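Local coordinates for ABC transporter substrate-binding protein (Rhizobium radiobacter, PDB 6TFX) that binds the opine mannopinic acid as the solute-binding protein of an ABC transporter, probably delivering it for import, at residues A38-F42 with L136-N141; N206-R210 with E222-Q226; R268-A272 with N451-I455; A368-Q372 with I381-G385. One frame throughout, in Å; residues are numbered along the deposited sequence.

Overall arrangement
Contact 1 comes first along the chain: residues 38-42 meet 136-141, closing a loop that contains the four-stranded antiparallel sheet of strands 57-62, 68-73, 113-118 and 123-128. Contact 2 follows in series and closes a short loop, joining helix 207-215 to strand 221-223. Contact 3 closes the longest loop, from helix 265-272 to the start of strand 454-467, and contact 4 (368-372 with 381-385) is nested inside it; the two touch through L271 CD2 and I381 CD1, 4.0 Å apart. Contacts 2, 3 and 4 all reach the same large mixed sheet, and contacts 2 and 4 both touch the bound opine. Contact 1 lies across the chain's centre from these, about 27 Å from contact 4 between centres.

Contact 1: residues A38-F42 with L136-N141; sequences ALVRF and LALLSN
The end of helix 135-138 and the residues after it pack on strand 40-41 of the antiparallel pair 40-41/53-54. V40 and R41 are extended (phi/psi -133/171° and -148/159°); L139 (-99/9°) leaves the helix and S140 (-93/-175°) is extended. CA atoms pair L39 with L139 (6.1 Å) and R41 with S140 (4.6 Å). N141 (chi1 p, chi2 -37°) brings OD1 2.9 Å from F42 N, a hydrogen bond, and to the edge of the F42 ring (m, chi2 84°), whose CE1 is 3.0 Å from S140 OG. S140 (p) turns OG to A137 O (2.6 Å). V40 N to L139 O (3.5 Å) is weak. V40 (m) sets CG1 4.4 Å from L136 CD2, both residues touching W60. L39 and L139 (both m,t) meet CD1 to CD1 at 4.3 Å and reach strand 68-73 and helix 88-98. R41 (p,t,t) leads away to a salt bridge with E53. Waters bridge L39 N to L139 O and F42 O to N141 ND2. This is structural packing away from the ligand: aliphatic contacts, with backbone polar groups satisfied by asparagine and water.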
loop_
_atom_site.group_PDB
_atom_site.type_symbol
_atom_site.label_atom_id
_atom_site.label_comp_id
_atom_site.label_asym_id
_atom_site.label_seq_id
_atom_site.Cartn_x
_atom_site.Cartn_y
_atom_site.Cartn_z
ATOM N N ALA A 38 2.287 16.462 -4.184
ATOM C CA ALA A 38 2.344 16.790 -2.766
ATOM C C ALA A 38 3.344 17.941 -2.549
ATOM O O ALA A 38 3.886 18.483 -3.523
ATOM C CB ALA A 38 2.760 15.543 -1.989
ATOM N N LEU A 39 3.618 18.303 -1.282
ATOM C CA LEU A 39 4.647 19.326 -1.024
ATOM C C LEU A 39 6.008 18.848 -1.562
ATOM O O LEU A 39 6.746 19.616 -2.179
ATOM C CB LEU A 39 4.765 19.571 0.473
ATOM C CG LEU A 39 3.646 20.445 1.077
ATOM C CD1 LEU A 39 3.681 20.392 2.608
ATOM C CD2 LEU A 39 3.764 21.895 0.603
ATOM N N VAL A 40 6.324 17.570 -1.324
ATOM C CA VAL A 40 7.597 16.951 -1.769
ATOM C C VAL A 40 7.260 15.615 -2.413
ATOM O O VAL A 40 6.125 15.151 -2.302
ATOM C CB VAL A 40 8.601 16.802 -0.584
ATOM C CG1 VAL A 40 8.963 18.162 0.003
ATOM C CG2 VAL A 40 8.037 15.901 0.527
ATOM N N ARG A 41 8.240 14.956 -3.061
ATOM C CA ARG A 41 7.858 13.691 -3.651
ATOM C C ARG A 41 9.018 12.748 -3.635
ATOM O O ARG A 41 10.161 13.185 -3.600
ATOM C CB ARG A 41 7.423 13.906 -5.118
ATOM C CG ARG A 41 8.580 14.373 -6.042
ATOM C CD ARG A 41 8.132 14.253 -7.477
ATOM N NE ARG A 41 9.169 14.616 -8.435
ATOM C CZ ARG A 41 8.983 14.569 -9.746
ATOM N NH1 ARG A 41 7.816 14.159 -10.244
ATOM N NH2 ARG A 41 9.958 14.928 -10.574
ATOM N N PHE A 42 8.731 11.466 -3.727
ATOM C CA PHE A 42 9.775 10.475 -3.948
ATOM C C PHE A 42 10.300 10.763 -5.377
ATOM O O PHE A 42 9.538 11.203 -6.247
ATOM C CB PHE A 42 9.139 9.084 -3.986
ATOM C CG PHE A 42 8.846 8.592 -2.594
ATOM C CD1 PHE A 42 7.669 8.957 -1.943
ATOM C CD2 PHE A 42 9.706 7.711 -1.964
ATOM C CE1 PHE A 42 7.410 8.512 -0.636
ATOM C CE2 PHE A 42 9.441 7.255 -0.664
ATOM C CZ PHE A 42 8.313 7.685 -0.003
ATOM N N LEU A 136 9.386 14.162 5.996
ATOM C CA LEU A 136 9.278 14.326 4.542
ATOM C C LEU A 136 8.498 13.196 3.884
ATOM O O LEU A 136 7.696 13.471 3.000
ATOM C CB LEU A 136 10.662 14.498 3.887
ATOM C CG LEU A 136 11.410 15.773 4.261
ATOM C CD1 LEU A 136 12.793 15.775 3.618
ATOM C CD2 LEU A 136 10.624 17.039 3.881
ATOM N N ALA A 137 8.636 11.938 4.375
ATOM C CA ALA A 137 7.829 10.824 3.823
ATOM C C ALA A 137 6.332 11.133 4.060
ATOM O O ALA A 137 5.519 10.940 3.159
ATOM C CB ALA A 137 8.199 9.523 4.519
ATOM N N LEU A 138 5.973 11.645 5.259
ATOM C CA LEU A 138 4.565 11.965 5.566
ATOM C C LEU A 138 4.003 13.046 4.633
ATOM O O LEU A 138 2.785 13.121 4.402
ATOM C CB LEU A 138 4.433 12.457 7.006
ATOM C CG LEU A 138 4.697 11.415 8.098
ATOM C CD1 LEU A 138 4.597 12.093 9.466
ATOM C CD2 LEU A 138 3.669 10.271 8.012
ATOM N N LEU A 139 4.892 13.917 4.128
ATOM C CA LEU A 139 4.461 15.039 3.279
ATOM C C LEU A 139 4.636 14.751 1.799
ATOM O O LEU A 139 4.516 15.672 0.977
ATOM C CB LEU A 139 5.220 16.332 3.680
ATOM C CG LEU A 139 5.068 16.754 5.149
ATOM C CD1 LEU A 139 5.911 17.981 5.422
ATOM C CD2 LEU A 139 3.579 16.997 5.517
ATOM N N SER A 140 4.966 13.482 1.459
ATOM C CA SER A 140 5.262 13.105 0.090
ATOM C C SER A 140 4.048 12.598 -0.658
ATOM O O SER A 140 2.943 12.566 -0.117
ATOM C CB SER A 140 6.380 12.066 0.050
ATOM O OG SER A 140 5.852 10.850 0.550
ATOM N N ASN A 141 4.289 12.144 -1.894
ATOM C CA ASN A 141 3.231 11.697 -2.796
ATOM C C ASN A 141 2.839 10.257 -2.498
ATOM O O ASN A 141 3.041 9.343 -3.308
ATOM C CB ASN A 141 3.615 11.944 -4.260
ATOM C CG ASN A 141 4.871 11.235 -4.691
ATOM O OD1 ASN A 141 5.840 11.111 -3.936
ATOM N ND2 ASN A 141 4.886 10.814 -5.935
HETATM O O HOH W 1 2.374 17.370 1.099
HETATM O O HOH W 2 7.275 10.203 -7.530
#

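Contact 2: residues N206-R210 with E222-Q226; sequences NEAAR and EQGNQ. With N72 ((2~{R})-2-[[(3~{R},4~{R},5~{S})-3,4,5,6-tetrakis(oxidanyl)-2-oxidanylidene-hexyl]amino]pentanedioic acid), chain C.
The backbone of 206-210 enters helix 207-215 at N206, its N-cap, whereas 222-226 completes strand 221-223; G224 and N225 stay extended before the chain turns at Q226. The two segments stay well apart: CA to CA, E207 faces G224 at 8.0 Å and R210 faces E222 at 7.0 Å, so side chains must span the gap. N206 (chi1 t) accepts from A209 N with OD1 at 2.9 Å, the capping bond, and R210 N bonds to N206 O at 2.9 Å. R210 is t,t with chi3 -35°, a bend that carries NH1 to Q223 O at 2.9 Å, the strongest link between the segments; NE of the same guanidinium is held by L204 O. E207 (m,t) reaches N225 (p), whose ND2 makes weak hydrogen bonds to OE1 (3.1 Å) and OE2 (3.3 Å) of E207, while N225 OD1 bonds to D227 N. A water lies 2.7 Å from E207 OE2, 3.2 Å from R210 NH1 and 3.2 Å from G224 O, completing a polar network. Further on, Q226 belongs to the opine pocket, its OE1 2.9 Å from N72 OAB. W230 of helix 228-235 packs against E222 and N225. Strands 198-203 and 221-223 both pair parallel to strand 5-10, so helix 207-215 forms a beta-alpha-beta crossover that skips over 5-10, and strand 454-467 flanks 221-223 beyond it.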
loop_
_atom_site.group_PDB
_atom_site.type_symbol
_atom_site.label_atom_id
_atom_site.label_comp_id
_atom_site.label_asym_id
_atom_site.label_seq_id
_atom_site.Cartn_x
_atom_site.Cartn_y
_atom_site.Cartn_z
ATOM N N ASN A 206 -9.620 -10.483 -14.789
ATOM C CA ASN A 206 -9.407 -11.848 -15.269
ATOM C C ASN A 206 -8.041 -11.930 -15.958
ATOM O O ASN A 206 -7.817 -11.257 -16.971
ATOM C CB ASN A 206 -10.528 -12.262 -16.207
ATOM C CG ASN A 206 -10.366 -13.681 -16.693
ATOM O OD1 ASN A 206 -9.717 -13.940 -17.710
ATOM N ND2 ASN A 206 -10.930 -14.629 -15.961
ATOM N N GLU A 207 -7.114 -12.704 -15.374
ATOM C CA GLU A 207 -5.734 -12.843 -15.870
ATOM C C GLU A 207 -5.660 -13.327 -17.307
ATOM O O GLU A 207 -4.856 -12.799 -18.081
ATOM C CB GLU A 207 -4.889 -13.748 -14.953
ATOM C CG GLU A 207 -4.577 -13.110 -13.601
ATOM C CD GLU A 207 -3.709 -13.911 -12.647
ATOM O OE1 GLU A 207 -3.566 -15.142 -12.830
ATOM O OE2 GLU A 207 -3.182 -13.300 -11.692
ATOM N N ALA A 208 -6.513 -14.298 -17.681
ATOM C CA ALA A 208 -6.509 -14.810 -19.065
ATOM C C ALA A 208 -6.898 -13.710 -20.069
ATOM O O ALA A 208 -6.225 -13.559 -21.090
ATOM C CB ALA A 208 -7.437 -16.012 -19.197
ATOM N N ALA A 209 -7.946 -12.914 -19.761
ATOM C CA ALA A 209 -8.387 -11.805 -20.637
ATOM C C ALA A 209 -7.315 -10.704 -20.699
ATOM O O ALA A 209 -7.056 -10.152 -21.773
ATOM C CB ALA A 209 -9.705 -11.229 -20.131
ATOM N N ARG A 210 -6.679 -10.393 -19.538
ATOM C CA ARG A 210 -5.616 -9.381 -19.512
ATOM C C ARG A 210 -4.427 -9.807 -20.391
ATOM O O ARG A 210 -3.950 -9.011 -21.202
ATOM C CB ARG A 210 -5.165 -9.118 -18.064
ATOM C CG ARG A 210 -4.345 -7.828 -17.881
ATOM C CD ARG A 210 -3.825 -7.654 -16.442
ATOM N NE ARG A 210 -4.782 -8.163 -15.466
ATOM C CZ ARG A 210 -4.509 -8.978 -14.456
ATOM N NH1 ARG A 210 -3.250 -9.315 -14.181
ATOM N NH2 ARG A 210 -5.481 -9.414 -13.672
ATOM N N GLU A 222 0.721 -4.302 -18.881
ATOM C CA GLU A 222 -0.233 -5.146 -18.174
ATOM C C GLU A 222 0.314 -5.564 -16.829
ATOM O O GLU A 222 1.514 -5.849 -16.700
ATOM C CB GLU A 222 -0.684 -6.363 -18.987
ATOM C CG GLU A 222 0.352 -7.472 -19.088
ATOM C CD GLU A 222 -0.174 -8.888 -19.234
ATOM O OE1 GLU A 222 0.590 -9.739 -19.738
ATOM O OE2 GLU A 222 -1.330 -9.157 -18.841
ATOM N N GLN A 223 -0.550 -5.560 -15.826
ATOM C CA GLN A 223 -0.160 -6.059 -14.511
ATOM C C GLN A 223 0.017 -7.572 -14.627
ATOM O O GLN A 223 -0.768 -8.258 -15.308
ATOM C CB GLN A 223 -1.240 -5.734 -13.480
ATOM C CG GLN A 223 -0.838 -6.108 -12.050
ATOM C CD GLN A 223 -1.772 -5.544 -11.023
ATOM O OE1 GLN A 223 -2.749 -4.842 -11.337
ATOM N NE2 GLN A 223 -1.475 -5.821 -9.740
ATOM N N GLY A 224 1.038 -8.076 -13.964
ATOM C CA GLY A 224 1.310 -9.496 -13.970
ATOM C C GLY A 224 0.804 -10.129 -12.703
ATOM O O GLY A 224 -0.139 -9.632 -12.080
ATOM N N ASN A 225 1.429 -11.231 -12.314
ATOM C CA ASN A 225 1.100 -11.856 -11.039
ATOM C C ASN A 225 2.405 -12.355 -10.398
ATOM O O ASN A 225 3.502 -12.020 -10.876
ATOM C CB ASN A 225 0.039 -12.950 -11.195
ATOM C CG ASN A 225 0.500 -14.163 -11.955
ATOM O OD1 ASN A 225 1.704 -14.399 -12.147
ATOM N ND2 ASN A 225 -0.459 -14.992 -12.367
ATOM N N GLN A 226 2.293 -13.118 -9.310
ATOM C CA GLN A 226 3.495 -13.558 -8.562
ATOM C C GLN A 226 4.088 -14.875 -9.043
ATOM O O GLN A 226 5.104 -15.330 -8.506
ATOM C CB GLN A 226 3.151 -13.651 -7.070
ATOM C CG GLN A 226 2.745 -12.317 -6.432
ATOM C CD GLN A 226 1.345 -11.863 -6.814
ATOM O OE1 GLN A 226 0.395 -12.660 -6.871
ATOM N NE2 GLN A 226 1.208 -10.581 -7.123
HETATM O OAB N72 C . -0.075 -12.633 -3.987
HETATM C CAF N72 C . -0.231 -11.596 -2.999
HETATM C CAG N72 C . -1.112 -10.364 -3.394
HETATM O OAC N72 C . -1.347 -10.270 -4.762
HETATM C CAH N72 C . -0.696 -9.114 -2.616
HETATM O OAM N72 C . 0.500 -9.042 -1.940
HETATM C CAI N72 C . -0.607 -7.645 -2.981
HETATM O OAD N72 C . -0.287 -7.489 -4.346
HETATM C CAJ N72 C . -1.761 -6.847 -2.423
HETATM O OAE N72 C . -2.352 -7.291 -1.406
HETATM C CAK N72 C . -2.231 -5.548 -3.137
HETATM N N N72 C . -1.934 -4.380 -2.341
HETATM C CA N72 C . -2.950 -3.561 -1.798
HETATM C C N72 C . -4.364 -4.073 -1.798
HETATM O O N72 C . -5.062 -4.737 -0.934
HETATM C CB N72 C . -2.464 -2.936 -0.487
HETATM C CG N72 C . -3.487 -2.466 0.548
HETATM C CD N72 C . -2.982 -1.312 1.418
HETATM O OE1 N72 C . -2.141 -0.462 0.982
HETATM O OE2 N72 C . -3.429 -1.206 2.582
HETATM O OXT N72 C . -4.801 -3.638 -2.880
HETATM O O HOH W 3 -3.029 -10.647 -11.320
#

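Contact 3: residues R268-A272 with N451-I455; sequences RQALA and NVCAI. With MG (magnesium ion), chain G.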
loop_
_atom_site.group_PDB
_atom_site.type_symbol
_atom_site.label_atom_id
_atom_site.label_comp_id
_atom_site.label_asym_id
_atom_site.label_seq_id
_atom_site.Cartn_x
_atom_site.Cartn_y
_atom_site.Cartn_z
ATOM N N ARG A 268 -3.864 -21.128 17.465
ATOM C CA ARG A 268 -3.102 -20.214 16.591
ATOM C C ARG A 268 -1.743 -20.853 16.270
ATOM O O ARG A 268 -1.292 -20.843 15.117
ATOM C CB ARG A 268 -2.890 -18.851 17.282
ATOM C CG ARG A 268 -4.211 -18.155 17.588
ATOM C CD ARG A 268 -4.056 -16.656 17.819
ATOM N NE ARG A 268 -3.163 -16.321 18.934
ATOM C CZ ARG A 268 -3.563 -16.163 20.191
ATOM N NH1 ARG A 268 -4.812 -16.461 20.539
ATOM N NH2 ARG A 268 -2.703 -15.780 21.126
ATOM N N GLN A 269 -1.073 -21.418 17.295
ATOM C CA GLN A 269 0.207 -22.091 17.087
ATOM C C GLN A 269 0.044 -23.254 16.103
ATOM O O GLN A 269 0.874 -23.429 15.204
ATOM C CB GLN A 269 0.752 -22.624 18.415
ATOM C CG GLN A 269 1.219 -21.506 19.346
ATOM C CD GLN A 269 1.514 -22.030 20.736
ATOM O OE1 GLN A 269 0.923 -23.020 21.203
ATOM N NE2 GLN A 269 2.432 -21.355 21.431
ATOM N N ALA A 270 -1.068 -24.009 16.237
ATOM C CA ALA A 270 -1.324 -25.118 15.318
ATOM C C ALA A 270 -1.388 -24.588 13.877
ATOM O O ALA A 270 -0.801 -25.176 12.991
ATOM C CB ALA A 270 -2.625 -25.821 15.683
ATOM N N LEU A 271 -2.085 -23.455 13.659
ATOM C CA LEU A 271 -2.180 -22.892 12.303
ATOM C C LEU A 271 -0.805 -22.492 11.799
ATOM O O LEU A 271 -0.450 -22.825 10.668
ATOM C CB LEU A 271 -3.155 -21.696 12.275
ATOM C CG LEU A 271 -3.469 -21.098 10.904
ATOM C CD1 LEU A 271 -4.118 -22.134 9.964
ATOM C CD2 LEU A 271 -4.390 -19.887 11.065
ATOM N N ALA A 272 -0.017 -21.805 12.651
ATOM C CA ALA A 272 1.318 -21.327 12.262
ATOM C C ALA A 272 2.243 -22.500 11.892
ATOM O O ALA A 272 3.087 -22.344 11.001
ATOM C CB ALA A 272 1.944 -20.519 13.392
ATOM N N ASN A 451 3.019 -14.552 20.234
ATOM C CA ASN A 451 1.599 -14.645 20.625
ATOM C C ASN A 451 0.757 -15.099 19.413
ATOM O O ASN A 451 -0.454 -15.330 19.537
ATOM C CB ASN A 451 1.130 -13.305 21.176
ATOM C CG ASN A 451 1.602 -13.168 22.597
ATOM O OD1 ASN A 451 0.946 -13.647 23.524
ATOM N ND2 ASN A 451 2.794 -12.597 22.801
ATOM N N VAL A 452 1.405 -15.200 18.236
ATOM C CA VAL A 452 0.767 -15.669 17.002
ATOM C C VAL A 452 -0.467 -14.830 16.673
ATOM O O VAL A 452 -1.553 -15.355 16.423
ATOM C CB VAL A 452 0.476 -17.207 16.983
ATOM C CG1 VAL A 452 0.235 -17.716 15.551
ATOM C CG2 VAL A 452 1.585 -18.003 17.663
ATOM N N CYS A 453 -0.311 -13.503 16.741
ATOM C CA CYS A 453 -1.384 -12.605 16.330
ATOM C C CYS A 453 -1.475 -12.607 14.803
ATOM O O CYS A 453 -2.545 -12.405 14.230
ATOM C CB CYS A 453 -1.095 -11.211 16.860
ATOM S SG CYS A 453 -1.036 -11.167 18.665
ATOM N N ALA A 454 -0.332 -12.829 14.144
ATOM C CA ALA A 454 -0.282 -12.865 12.695
ATOM C C ALA A 454 0.789 -13.851 12.306
ATOM O O ALA A 454 1.748 -14.055 13.068
ATOM C CB ALA A 454 0.035 -11.490 12.125
ATOM N N ILE A 455 0.585 -14.502 11.167
ATOM C CA ILE A 455 1.519 -15.496 10.633
ATOM C C ILE A 455 2.025 -14.947 9.317
ATOM O O ILE A 455 1.251 -14.746 8.381
ATOM C CB ILE A 455 0.828 -16.869 10.429
ATOM C CG1 ILE A 455 0.185 -17.385 11.737
ATOM C CG2 ILE A 455 1.863 -17.862 9.854
ATOM C CD1 ILE A 455 -0.884 -18.450 11.461
HETATM MG MG MG G . -0.751 -9.427 19.073
#
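This is a buried contact of helix 265-272 with the turn and first strand residues that follow helix 434-450 and lead into strand 454-467 of the mixed sheet. The turn is a Schellman motif, with V452 at phi/psi 56/47°. R268 bonds to it: NE and NH2 both donate to N451 O, at 2.9 and 2.8 Å, so one carbonyl takes two bonds, while NH1 is held by F262 O. Beyond the guanidinium the contact is aliphatic. V452 CG1 lies 3.7 Å from R268 CB and 3.9 Å from A272 CB; I455 CD1 reaches L271 CG at 3.7 Å, and I455 CG1 is 4.0 Å from A272 CB. CA-to-CB of C453 points away from the helix, and its SG is modelled 1.8 Å from a magnesium ion that C418 also binds. The chemistry therefore divides: V452 and I455 face helix 265-272 and pack in the interior, C453 between them in sequence serves the metal, and the arginine donates twice to the carbonyl just before V452.

Contact 4: residues A368-Q372 with I381-G385; sequences AAWHQ and IVLYG. With N72 ((2~{R})-2-[[(3~{R},4~{R},5~{S})-3,4,5,6-tetrakis(oxidanyl)-2-oxidanylidene-hexyl]amino]pentanedioic acid), chain C.
In this two-lobed periplasmic binding protein fold, H371 and Y384 line the mannopinic acid pocket, and W370 backs them in an aromatic cluster. Helix 367-374 supplies W370 and H371, strand 381-386 of the mixed sheet Y384. The axes of segments 368-372 and 381-385 approach to 11.3 Å, crossing at -126°; CA atoms lie 9.9 Å apart for W370 and V382, 9.3 Å for H371 and Y384. Large rings fill that gap. W370 (chi1 t, chi2 80°) sends CZ2 to 4.1 Å from V382 CG1 and 3.2 Å from L383 O, and CH2 to 3.7 Å from Y384 CD1, the two six-membered rings meeting rim to rim. A water accepts from L383 N (2.9 Å) and weakly from W370 NE1 (3.3 Å), which also hydrogen-bonds to V335 O. R375 hydrogen-bonds to both H371 ND1 and Y384 OH. Y384 (chi1 t) and H371 (chi1 -92°) turn to the opine carboxylates: H371 NE2 donates to N72 O at 2.8 Å, and Y384 OH to N72 OE2 at 2.6 Å.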
loop_
_atom_site.group_PDB
_atom_site.type_symbol
_atom_site.label_atom_id
_atom_site.label_comp_id
_atom_site.label_asym_id
_atom_site.label_seq_id
_atom_site.Cartn_x
_atom_site.Cartn_y
_atom_site.Cartn_z
ATOM N N ALA A 368 -12.400 -4.521 -3.597
ATOM C CA ALA A 368 -12.751 -3.296 -2.860
ATOM C C ALA A 368 -13.839 -3.553 -1.808
ATOM O O ALA A 368 -13.758 -3.007 -0.691
ATOM C CB ALA A 368 -13.187 -2.214 -3.824
ATOM N N ALA A 369 -14.827 -4.414 -2.143
ATOM C CA ALA A 369 -15.889 -4.784 -1.193
ATOM C C ALA A 369 -15.285 -5.552 -0.011
ATOM O O ALA A 369 -15.736 -5.397 1.129
ATOM C CB ALA A 369 -16.928 -5.657 -1.886
ATOM N N TRP A 370 -14.293 -6.436 -0.301
ATOM C CA TRP A 370 -13.608 -7.217 0.728
ATOM C C TRP A 370 -12.886 -6.248 1.699
ATOM O O TRP A 370 -13.001 -6.421 2.911
ATOM C CB TRP A 370 -12.616 -8.162 0.057
ATOM C CG TRP A 370 -11.651 -8.828 0.991
ATOM C CD1 TRP A 370 -11.882 -9.914 1.792
ATOM C CD2 TRP A 370 -10.288 -8.452 1.198
ATOM N NE1 TRP A 370 -10.729 -10.255 2.468
ATOM C CE2 TRP A 370 -9.729 -9.381 2.111
ATOM C CE3 TRP A 370 -9.472 -7.434 0.671
ATOM C CZ2 TRP A 370 -8.387 -9.312 2.526
ATOM C CZ3 TRP A 370 -8.135 -7.397 1.030
ATOM C CH2 TRP A 370 -7.609 -8.305 1.979
ATOM N N HIS A 371 -12.203 -5.211 1.164
ATOM C CA HIS A 371 -11.540 -4.195 1.998
ATOM C C HIS A 371 -12.539 -3.555 2.967
ATOM O O HIS A 371 -12.183 -3.264 4.095
ATOM C CB HIS A 371 -10.918 -3.085 1.119
ATOM C CG HIS A 371 -9.500 -3.352 0.766
ATOM N ND1 HIS A 371 -8.475 -3.059 1.651
ATOM C CD2 HIS A 371 -8.967 -3.908 -0.350
ATOM C CE1 HIS A 371 -7.349 -3.430 1.043
ATOM N NE2 HIS A 371 -7.592 -3.944 -0.157
ATOM N N GLN A 372 -13.777 -3.321 2.516
ATOM C CA GLN A 372 -14.801 -2.729 3.387
ATOM C C GLN A 372 -15.244 -3.759 4.441
ATOM O O GLN A 372 -15.401 -3.410 5.604
ATOM C CB GLN A 372 -15.998 -2.302 2.528
ATOM C CG GLN A 372 -17.036 -1.497 3.290
ATOM C CD GLN A 372 -18.175 -1.106 2.390
ATOM O OE1 GLN A 372 -19.170 -1.820 2.287
ATOM N NE2 GLN A 372 -18.059 0.034 1.716
ATOM N N ILE A 381 -10.107 -14.429 10.230
ATOM C CA ILE A 381 -8.713 -14.377 9.813
ATOM C C ILE A 381 -8.728 -13.528 8.562
ATOM O O ILE A 381 -9.638 -13.655 7.761
ATOM C CB ILE A 381 -8.139 -15.782 9.507
ATOM C CG1 ILE A 381 -8.229 -16.701 10.751
ATOM C CG2 ILE A 381 -6.653 -15.659 9.040
ATOM C CD1 ILE A 381 -7.924 -18.257 10.378
ATOM N N VAL A 382 -7.722 -12.679 8.390
ATOM C CA VAL A 382 -7.635 -11.796 7.228
ATOM C C VAL A 382 -6.294 -11.996 6.550
ATOM O O VAL A 382 -5.259 -11.778 7.185
ATOM C CB VAL A 382 -7.818 -10.303 7.672
ATOM C CG1 VAL A 382 -7.576 -9.350 6.496
ATOM C CG2 VAL A 382 -9.210 -10.059 8.289
ATOM N N LEU A 383 -6.302 -12.399 5.276
ATOM C CA LEU A 383 -5.060 -12.537 4.504
ATOM C C LEU A 383 -4.899 -11.157 3.814
ATOM O O LEU A 383 -5.639 -10.846 2.860
ATOM C CB LEU A 383 -5.198 -13.681 3.468
ATOM C CG LEU A 383 -4.033 -13.769 2.468
ATOM C CD1 LEU A 383 -2.728 -14.056 3.183
ATOM C CD2 LEU A 383 -4.332 -14.809 1.396
ATOM N N TYR A 384 -3.949 -10.350 4.293
ATOM C CA TYR A 384 -3.763 -8.984 3.805
ATOM C C TYR A 384 -2.306 -8.871 3.336
ATOM O O TYR A 384 -1.393 -9.398 3.989
ATOM C CB TYR A 384 -3.977 -8.014 4.979
ATOM C CG TYR A 384 -4.325 -6.600 4.565
ATOM C CD1 TYR A 384 -5.650 -6.235 4.300
ATOM C CD2 TYR A 384 -3.334 -5.624 4.437
ATOM C CE1 TYR A 384 -5.977 -4.930 3.936
ATOM C CE2 TYR A 384 -3.647 -4.321 4.053
ATOM C CZ TYR A 384 -4.969 -3.989 3.767
ATOM O OH TYR A 384 -5.324 -2.701 3.457
ATOM N N GLY A 385 -2.089 -8.151 2.241
ATOM C CA GLY A 385 -0.733 -7.972 1.726
ATOM C C GLY A 385 -0.469 -6.502 1.495
ATOM O O GLY A 385 -1.215 -5.850 0.756
HETATM O OAB N72 C . -0.075 -12.633 -3.987
HETATM C CAF N72 C . -0.231 -11.596 -2.999
HETATM C CAG N72 C . -1.112 -10.364 -3.394
HETATM O OAC N72 C . -1.347 -10.270 -4.762
HETATM C CAH N72 C . -0.696 -9.114 -2.616
HETATM O OAM N72 C . 0.500 -9.042 -1.940
HETATM C CAI N72 C . -0.607 -7.645 -2.981
HETATM O OAD N72 C . -0.287 -7.489 -4.346
HETATM C CAJ N72 C . -1.761 -6.847 -2.423
HETATM O OAE N72 C . -2.352 -7.291 -1.406
HETATM C CAK N72 C . -2.231 -5.548 -3.137
HETATM N N N72 C . -1.934 -4.380 -2.341
HETATM C CA N72 C . -2.950 -3.561 -1.798
HETATM C C N72 C . -4.364 -4.073 -1.798
HETATM O O N72 C . -5.062 -4.737 -0.934
HETATM C CB N72 C . -2.464 -2.936 -0.487
HETATM C CG N72 C . -3.487 -2.466 0.548
HETATM C CD N72 C . -2.982 -1.312 1.418
HETATM O OE1 N72 C . -2.141 -0.462 0.982
HETATM O OE2 N72 C . -3.429 -1.206 2.582
HETATM O OXT N72 C . -4.801 -3.638 -2.880
HETATM O O HOH W 4 -8.796 -12.631 3.771
#